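Local atomic coordinates of phosphodiesterase (PDB entry 4G75), a protein that is a colicin M-like bacteriocin, a magnesium-binding hydrolase that probably blocks peptidoglycan synthesis in rival bacteria by cleaving its lipid-linked precursor. Residues G212-R217 with Y239-D244; R233-A238 with P280-V285. One frame throughout, in Å; residues are numbered along the deposited sequence. Where two conformers were deposited one is given.

Interaction 1: residues G212-R217 with Y239-D244; sequences GEITLR and YDDLYD. With MG (magnesium ion), chain B; EDO (1,2-ethanediol), chain C.
Tyr239 N donates to Thr215 O at 3.1 Å, a nearly straight bond at the open end of the beta hairpin formed by strands 213-224 and 229-243. Past this bond the strands draw apart, with CA of Ile214 and CA of Asp241 6.3 Å from each other. A water bridges the gap, taking the Thr215 N-H at 2.9 Å and lying within bonding distance of Tyr239 O and Asp241 OD1. The magnesium ion sits beyond it. With CG anti to the backbone N (chi1 -155°), Asp241 carries OD2 across to the metal at 2.5 Å, while Glu213 contributes its backbone O at 2.4 Å and turns its own carboxylate elsewhere. Two waters and Val211 O complete the observed shell. On the tyrosine side of the hairpin, the extended Arg217 passes obliquely by the ring's hydroxyl end. Its CB meets Tyr239 CE2 at 3.8 Å, CG passes near OH, CD comes within 3.4 Å of that OH, and NE and CZ follow at longer range. A long aliphatic stem suits an aromatic neighbour; the guanidinium and ring planes are 11° apart, though the two groups do not stack. Arg217 NH2 pairs with Asp193, the tyrosine hydroxyl with Asn195. At the tip, Arg217 NH1 donates in the guanidinium plane to O1 of an ethanediol, probably from the crystallisation liquor, at 3.0 Å, and that molecule's C1 rests over one face of the Tyr239 ring.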
# COMPACT_ATOMS: atom_id res chain seq x y z
N GLY A 212 3.21 1.72 -8.19
CA GLY A 212 3.59 1.17 -9.49
C GLY A 212 4.76 1.90 -10.12
O GLY A 212 5.82 2.03 -9.51
N GLU A 213 4.58 2.37 -11.35
CA GLU A 213 5.63 3.13 -12.01
C GLU A 213 5.65 4.57 -11.49
O GLU A 213 4.61 5.23 -11.48
CB GLU A 213 5.46 3.14 -13.53
CG GLU A 213 6.66 3.75 -14.25
CD GLU A 213 6.40 4.04 -15.72
OE1 GLU A 213 6.88 3.25 -16.57
OE2 GLU A 213 5.74 5.05 -16.03
N ILE A 214 6.82 5.03 -11.07
CA ILE A 214 6.96 6.41 -10.60
C ILE A 214 8.05 7.06 -11.43
O ILE A 214 8.72 6.40 -12.20
CB ILE A 214 7.33 6.47 -9.12
CG1 ILE A 214 8.66 5.74 -8.86
CG2 ILE A 214 6.22 5.83 -8.28
CD1 ILE A 214 9.13 5.81 -7.42
N THR A 215 8.22 8.37 -11.27
CA THR A 215 9.31 9.06 -11.95
C THR A 215 10.36 9.42 -10.91
O THR A 215 10.05 10.09 -9.92
CB THR A 215 8.82 10.34 -12.66
OG1 THR A 215 7.77 10.01 -13.58
CG2 THR A 215 9.96 11.00 -13.42
N LEU A 216 11.58 8.96 -11.13
CA LEU A 216 12.69 9.31 -10.25
C LEU A 216 13.42 10.53 -10.80
O LEU A 216 13.33 10.84 -11.99
CB LEU A 216 13.67 8.15 -10.10
CG LEU A 216 13.14 6.84 -9.52
CD1 LEU A 216 14.28 5.82 -9.44
CD2 LEU A 216 12.52 7.07 -8.14
N ARG A 217 14.12 11.22 -9.91
CA ARG A 217 15.01 12.30 -10.30
C ARG A 217 16.39 12.01 -9.75
O ARG A 217 16.56 11.80 -8.54
CB ARG A 217 14.51 13.63 -9.74
CG ARG A 217 15.28 14.83 -10.26
CD ARG A 217 14.72 16.13 -9.70
NE ARG A 217 15.34 17.29 -10.33
CZ ARG A 217 14.93 18.54 -10.16
NH1 ARG A 217 13.90 18.80 -9.37
NH2 ARG A 217 15.56 19.53 -10.78
N TYR A 239 9.14 12.15 -7.85
CA TYR A 239 8.01 13.05 -8.01
C TYR A 239 6.72 12.47 -7.43
O TYR A 239 6.56 11.25 -7.34
CB TYR A 239 7.81 13.39 -9.49
CG TYR A 239 8.96 14.14 -10.12
CD1 TYR A 239 9.00 15.53 -10.11
CD2 TYR A 239 10.01 13.46 -10.72
CE1 TYR A 239 10.05 16.22 -10.69
CE2 TYR A 239 11.07 14.15 -11.30
CZ TYR A 239 11.09 15.53 -11.28
OH TYR A 239 12.13 16.22 -11.86
N ASP A 240 5.80 13.36 -7.06
CA ASP A 240 4.49 12.92 -6.61
C ASP A 240 3.86 12.03 -7.67
O ASP A 240 4.05 12.25 -8.87
CB ASP A 240 3.56 14.10 -6.37
CG ASP A 240 3.99 14.97 -5.21
OD1 ASP A 240 5.02 14.68 -4.57
OD2 ASP A 240 3.28 15.96 -4.93
N ASP A 241 3.07 11.07 -7.22
CA ASP A 241 2.45 10.13 -8.13
C ASP A 241 0.96 10.02 -7.85
O ASP A 241 0.55 9.78 -6.71
CB ASP A 241 3.12 8.76 -7.98
CG ASP A 241 2.99 7.92 -9.22
OD1 ASP A 241 3.72 8.20 -10.20
OD2 ASP A 241 2.17 6.99 -9.22
N LEU A 242 0.14 10.20 -8.87
CA LEU A 242 -1.31 10.19 -8.69
C LEU A 242 -1.86 8.79 -8.43
O LEU A 242 -1.64 7.87 -9.23
CB LEU A 242 -2.00 10.81 -9.90
CG LEU A 242 -3.52 10.92 -9.79
CD1 LEU A 242 -3.86 11.97 -8.75
CD2 LEU A 242 -4.12 11.26 -11.13
N TYR A 243 -2.58 8.61 -7.32
CA TYR A 243 -3.26 7.34 -7.10
C TYR A 243 -4.64 7.42 -7.73
O TYR A 243 -5.50 8.18 -7.27
CB TYR A 243 -3.40 7.00 -5.61
CG TYR A 243 -3.92 5.60 -5.37
CD1 TYR A 243 -3.06 4.57 -5.03
CD2 TYR A 243 -5.27 5.30 -5.51
CE1 TYR A 243 -3.54 3.28 -4.82
CE2 TYR A 243 -5.75 4.03 -5.30
CZ TYR A 243 -4.88 3.02 -4.96
OH TYR A 243 -5.36 1.75 -4.76
N ASP A 244 -4.85 6.65 -8.79
CA ASP A 244 -6.14 6.62 -9.46
C ASP A 244 -6.62 5.19 -9.69
O ASP A 244 -7.41 4.93 -10.60
CB ASP A 244 -6.09 7.41 -10.78
CG ASP A 244 -4.97 6.94 -11.71
OD1 ASP A 244 -4.29 5.94 -11.40
OD2 ASP A 244 -4.76 7.58 -12.76
MG MG B . 2.34 5.07 -10.77
C1 EDO C . 11.61 15.68 -7.60
O1 EDO C . 12.02 17.02 -7.86
C2 EDO C . 11.10 15.61 -6.17
O2 EDO C . 12.14 16.09 -5.31
O HOH W 1 3.99 7.46 -12.52
O HOH W 2 6.18 9.82 -9.82
O HOH W 3 1.61 6.45 -12.79
O HOH W 4 -0.10 4.48 -10.44

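Interaction 2: residues R233-A238 with P280-V285; sequences RGEIRA and PGAIPV. With EDO (1,2-ethanediol), chain J; EDO (1,2-ethanediol), chain C.
Ile283 O is gripped twice by strand 229-243, by Ile236 N at 2.8 Å and by a CA-H···O contact from Glu235 CA. Ile236 O is met likewise, by Ile283 N and Ala282 CA; the two reciprocal N-H···O bonds make an antiparallel hydrogen-bonded pair of a beta ladder, with weaker CA-H···O contacts beside them. Gly234 and Val285 form the next such pair, although Val285 N approaches from above the carbonyl plane of Gly234, 42° out of it. Between these rungs Pro284 faces Glu235 in a non-hydrogen-bonded pair, where a residue without an N-H costs the ladder nothing. Ile236, Ile283 and Val285 share one face, their branched side chains suiting a strand, and Ile236 CG1 meets Val285 CG2 at 3.7 Å. On the other face Glu235 holds CG between its backbone N and carbonyl carbon (chi1 63°), and the chain then extends until CD lies 3.5 Å from Ala282 CB, a small methyl that fits beside the carboxylate. Gly281, at phi 106°, adopts a backbone shape hard for other residues, and a water that takes the Ala238 N-H lies within bonding distance of its O. In the conformer given, Arg237 bends at chi3, and its NH1 forms a salt bridge with Glu235 OE2 at 2.8 Å, using the oxygen's anti lone pair.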
# COMPACT_ATOMS: atom_id res chain seq x y z
N ARG A 233 28.45 11.62 -7.12
CA ARG A 233 27.87 11.75 -5.79
C ARG A 233 26.61 12.58 -5.87
O ARG A 233 26.61 13.71 -6.37
CB ARG A 233 28.87 12.39 -4.82
CG ARG A 233 30.30 11.91 -5.00
CD ARG A 233 31.20 12.47 -3.91
NE ARG A 233 31.43 11.52 -2.83
CZ ARG A 233 30.64 11.38 -1.77
NH1 ARG A 233 29.55 12.13 -1.65
NH2 ARG A 233 30.93 10.49 -0.84
N GLY A 234 25.50 12.03 -5.38
CA GLY A 234 24.26 12.77 -5.43
C GLY A 234 23.17 11.99 -4.75
O GLY A 234 23.42 11.29 -3.77
N GLU A 235 21.96 12.11 -5.27
CA GLU A 235 20.84 11.41 -4.66
C GLU A 235 19.74 11.14 -5.65
O GLU A 235 19.68 11.72 -6.75
CB GLU A 235 20.31 12.20 -3.46
CG GLU A 235 19.75 13.56 -3.82
CD GLU A 235 19.46 14.41 -2.59
OE1 GLU A 235 20.11 14.19 -1.55
OE2 GLU A 235 18.59 15.29 -2.68
N ILE A 236 18.86 10.23 -5.27
CA ILE A 236 17.67 9.91 -6.01
C ILE A 236 16.47 10.46 -5.24
O ILE A 236 16.33 10.21 -4.04
CB ILE A 236 17.51 8.37 -6.15
CG1 ILE A 236 18.63 7.81 -7.03
CG2 ILE A 236 16.15 8.01 -6.72
CD1 ILE A 236 18.61 6.31 -7.16
N ARG A 237 15.64 11.24 -5.92
CA ARG A 237 14.37 11.68 -5.36
C ARG A 237 13.24 11.18 -6.25
O ARG A 237 13.48 10.53 -7.26
CB ARG A 237 14.33 13.21 -5.23
CG ARG A 237 15.50 13.77 -4.44
CD ARG A 237 15.17 15.12 -3.82
NE ARG A 237 15.05 16.17 -4.82
CZ ARG A 237 16.07 16.88 -5.28
NH1 ARG A 237 17.30 16.64 -4.83
NH2 ARG A 237 15.87 17.83 -6.19
N ALA A 238 12.00 11.47 -5.86
CA ALA A 238 10.87 10.99 -6.63
C ALA A 238 9.77 12.03 -6.68
O ALA A 238 9.49 12.70 -5.68
CB ALA A 238 10.32 9.70 -6.03
N PRO A 280 8.41 11.58 -0.54
CA PRO A 280 9.43 12.51 -0.05
C PRO A 280 10.73 11.83 0.33
O PRO A 280 10.75 10.63 0.65
CB PRO A 280 8.77 13.10 1.20
CG PRO A 280 7.81 12.07 1.66
CD PRO A 280 7.33 11.35 0.43
N GLY A 281 11.81 12.60 0.29
CA GLY A 281 13.09 12.12 0.79
C GLY A 281 14.05 11.79 -0.34
O GLY A 281 13.71 11.92 -1.52
N ALA A 282 15.24 11.36 0.04
CA ALA A 282 16.26 11.04 -0.95
C ALA A 282 16.96 9.74 -0.63
O ALA A 282 17.14 9.37 0.54
CB ALA A 282 17.28 12.18 -1.03
N ILE A 283 17.36 9.03 -1.67
CA ILE A 283 18.22 7.87 -1.53
C ILE A 283 19.61 8.30 -1.96
O ILE A 283 19.79 8.72 -3.10
CB ILE A 283 17.75 6.71 -2.43
CG1 ILE A 283 16.30 6.34 -2.11
CG2 ILE A 283 18.69 5.50 -2.30
CD1 ILE A 283 15.66 5.42 -3.15
N PRO A 284 20.59 8.23 -1.05
CA PRO A 284 21.97 8.65 -1.36
C PRO A 284 22.60 7.82 -2.48
O PRO A 284 22.40 6.61 -2.55
CB PRO A 284 22.72 8.40 -0.05
CG PRO A 284 21.66 8.42 1.01
CD PRO A 284 20.46 7.81 0.36
N VAL A 285 23.37 8.49 -3.33
CA VAL A 285 24.12 7.80 -4.38
C VAL A 285 25.59 8.17 -4.31
O VAL A 285 25.95 9.35 -4.33
CB VAL A 285 23.59 8.14 -5.79
CG1 VAL A 285 24.39 7.39 -6.84
CG2 VAL A 285 22.11 7.77 -5.90
C1 EDO J . 12.20 12.06 4.66
O1 EDO J . 13.56 11.78 4.33
C2 EDO J . 11.30 11.47 3.59
O2 EDO J . 11.67 10.10 3.36
C1 EDO C . 11.61 15.68 -7.60
O1 EDO C . 12.02 17.02 -7.86
C2 EDO C . 11.10 15.61 -6.17
O2 EDO C . 12.14 16.09 -5.31
O HOH W 5 11.67 12.61 -3.14

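In the fold
Strand 229-243 is common to both contacts: interaction 1 sits at its end near the magnesium ion, interaction 2 along its middle, their centres about 15 Å apart. In the mixed sheet it pairs antiparallel with strand 213-224, its hairpin partner, and with strands 283-290 and 275-278. The segments alternate along the chain, 212-217, 233-238, 239-244, 280-285, with helix 255-264 and strand 275-278 before the last. The two contacts touch directly: Arg217 N probably bonds to Arg237 O at 2.8 Å, and Leu216 packs on Ile236. One ethanediol spans both arginine side chains, Arg237 in the conformer given. The metal site thus lies where the two hairpin strands part and 229-243 goes on to pair with 275-278.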